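Local coordinates for ABC transporter ATP-binding protein (Leptospira interrogans serovar Copenhageni, PDB 4HZI) that probably binds and hydrolyses ATP as the ATPase subunit of an orphan ABC transporter involved in manganese utilization and tolerance, at residues N172-S176 with G177-K181. Numbering follows the deposited sequence.
Sequences NTLSS and GEKKK
A capping box between Ser175 and Glu178 starts helix 176-188. Ser175 is the N-cap residue. Its backbone N donates to Glu178 OE1 at 3.1 Å. The NH comes in on the anti side of the carboxylate, 30° out of its plane. The return bond, from Glu178 N to Ser175 OG, is weak at 3.3 Å. Ser175 chi1 of 82° sets OG between its own N and carbonyl carbon, where it faces the first turn. A water lies 2.6 Å from Ser175 OG and accepts a weak bond from Gly177 N, linking the cap hydroxyl to another amide of the first turn. Lys179 N donates to Ser175 O at 3.0 Å, an i to i+4 bond of the helix. The sequence Leu174-Ser175-Ser176-Gly177-Glu178 fits the LSGGQ-like signature motif of ABC ATPases, with Glu178 at the glutamine position. In this family the signature lies at the N-terminus of a helix and faces the ATP of the partner subunit in the closed dimer. Leu174 precedes the cap. Its CB packs on Glu178 CB at 3.9 Å and on Lys179 CG at 3.8 Å, while its side chain also touches Lys166 and Gln169. Lys179 runs extended back along the loop, and its CE lies 3.2 Å from Leu174 O. Lys180 is bent at chi2 (-56°) and again at chi4, and its NZ bonds to Pro200 O, Ser202 O and Ser115 OG. Ser176 and Glu178 touch helix 206-222 at Ala208 and Asp211.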
loop_
_atom_site.group_PDB
_atom_site.type_symbol
_atom_site.label_atom_id
_atom_site.label_comp_id
_atom_site.label_asym_id
_atom_site.label_seq_id
_atom_site.Cartn_x
_atom_site.Cartn_y
_atom_site.Cartn_z
ATOM N N ASN A 172 -17.939 -2.152 -10.969
ATOM C CA ASN A 172 -17.955 -1.758 -9.569
ATOM C C ASN A 172 -18.430 -2.837 -8.599
ATOM O O ASN A 172 -18.272 -2.685 -7.394
ATOM C CB ASN A 172 -18.735 -0.447 -9.371
ATOM C CG ASN A 172 -17.917 0.785 -9.763
ATOM O OD1 ASN A 172 -16.676 0.760 -9.774
ATOM N ND2 ASN A 172 -18.611 1.877 -10.084
ATOM N N THR A 173 -18.936 -3.954 -9.103
ATOM C CA THR A 173 -19.304 -5.050 -8.226
ATOM C C THR A 173 -18.243 -6.128 -8.154
ATOM O O THR A 173 -18.400 -7.108 -7.424
ATOM C CB THR A 173 -20.657 -5.664 -8.634
ATOM O OG1 THR A 173 -20.522 -6.372 -9.877
ATOM C CG2 THR A 173 -21.698 -4.562 -8.761
ATOM N N LEU A 174 -17.151 -5.975 -8.904
ATOM C CA LEU A 174 -16.083 -6.957 -8.834
ATOM C C LEU A 174 -15.306 -6.837 -7.514
ATOM O O LEU A 174 -15.216 -5.734 -6.940
ATOM C CB LEU A 174 -15.117 -6.756 -10.005
ATOM C CG LEU A 174 -15.693 -6.909 -11.421
ATOM C CD1 LEU A 174 -14.621 -6.508 -12.420
ATOM C CD2 LEU A 174 -16.159 -8.323 -11.693
ATOM N N SER A 175 -14.736 -7.958 -7.077
ATOM C CA SER A 175 -13.761 -7.974 -5.982
ATOM C C SER A 175 -12.528 -7.112 -6.383
ATOM O O SER A 175 -12.302 -6.819 -7.569
ATOM C CB SER A 175 -13.362 -9.409 -5.656
ATOM O OG SER A 175 -12.356 -9.892 -6.557
ATOM N N SER A 176 -11.747 -6.685 -5.406
ATOM C CA SER A 176 -10.702 -5.735 -5.665
ATOM C C SER A 176 -9.653 -6.374 -6.582
ATOM O O SER A 176 -9.177 -5.706 -7.464
ATOM C CB SER A 176 -10.064 -5.253 -4.352
ATOM O OG SER A 176 -9.529 -6.372 -3.680
ATOM N N GLY A 177 -9.369 -7.667 -6.404
ATOM C CA GLY A 177 -8.359 -8.370 -7.263
ATOM C C GLY A 177 -8.861 -8.572 -8.700
ATOM O O GLY A 177 -8.122 -8.423 -9.683
ATOM N N GLU A 178 -10.148 -8.874 -8.804
ATOM C CA GLU A 178 -10.836 -8.975 -10.093
ATOM C C GLU A 178 -10.848 -7.686 -10.882
ATOM O O GLU A 178 -10.717 -7.746 -12.093
ATOM C CB GLU A 178 -12.287 -9.438 -9.880
ATOM C CG GLU A 178 -12.359 -10.861 -9.409
ATOM C CD GLU A 178 -13.758 -11.340 -9.030
ATOM O OE1 GLU A 178 -14.659 -10.523 -8.743
ATOM O OE2 GLU A 178 -13.921 -12.574 -8.993
ATOM N N LYS A 179 -11.015 -6.528 -10.239
ATOM C CA LYS A 179 -10.929 -5.263 -10.974
ATOM C C LYS A 179 -9.590 -5.144 -11.678
ATOM O O LYS A 179 -9.530 -4.668 -12.811
ATOM C CB LYS A 179 -11.127 -4.087 -10.055
ATOM C CG LYS A 179 -12.567 -3.962 -9.608
ATOM C CD LYS A 179 -12.745 -2.815 -8.643
ATOM C CE LYS A 179 -14.132 -2.888 -8.033
ATOM N NZ LYS A 179 -14.363 -1.673 -7.256
ATOM N N LYS A 180 -8.515 -5.553 -10.994
ATOM C CA LYS A 180 -7.183 -5.446 -11.584
ATOM C C LYS A 180 -7.038 -6.383 -12.783
ATOM O O LYS A 180 -6.412 -6.012 -13.761
ATOM C CB LYS A 180 -6.068 -5.676 -10.555
ATOM C CG LYS A 180 -6.050 -4.702 -9.377
ATOM C CD LYS A 180 -5.962 -3.265 -9.804
ATOM C CE LYS A 180 -5.990 -2.312 -8.614
ATOM N NZ LYS A 180 -4.636 -1.924 -8.194
ATOM N N LYS A 181 -7.667 -7.567 -12.744
ATOM C CA LYS A 181 -7.677 -8.466 -13.901
ATOM C C LYS A 181 -8.293 -7.800 -15.087
ATOM O O LYS A 181 -7.787 -7.906 -16.192
ATOM C CB LYS A 181 -8.470 -9.748 -13.622
ATOM C CG LYS A 181 -7.980 -10.550 -12.445
ATOM C CD LYS A 181 -8.874 -11.760 -12.189
ATOM C CE LYS A 181 -8.553 -12.372 -10.845
ATOM N NZ LYS A 181 -9.201 -13.715 -10.676
HETATM O O HOH W 1 -10.018 -10.215 -5.448
#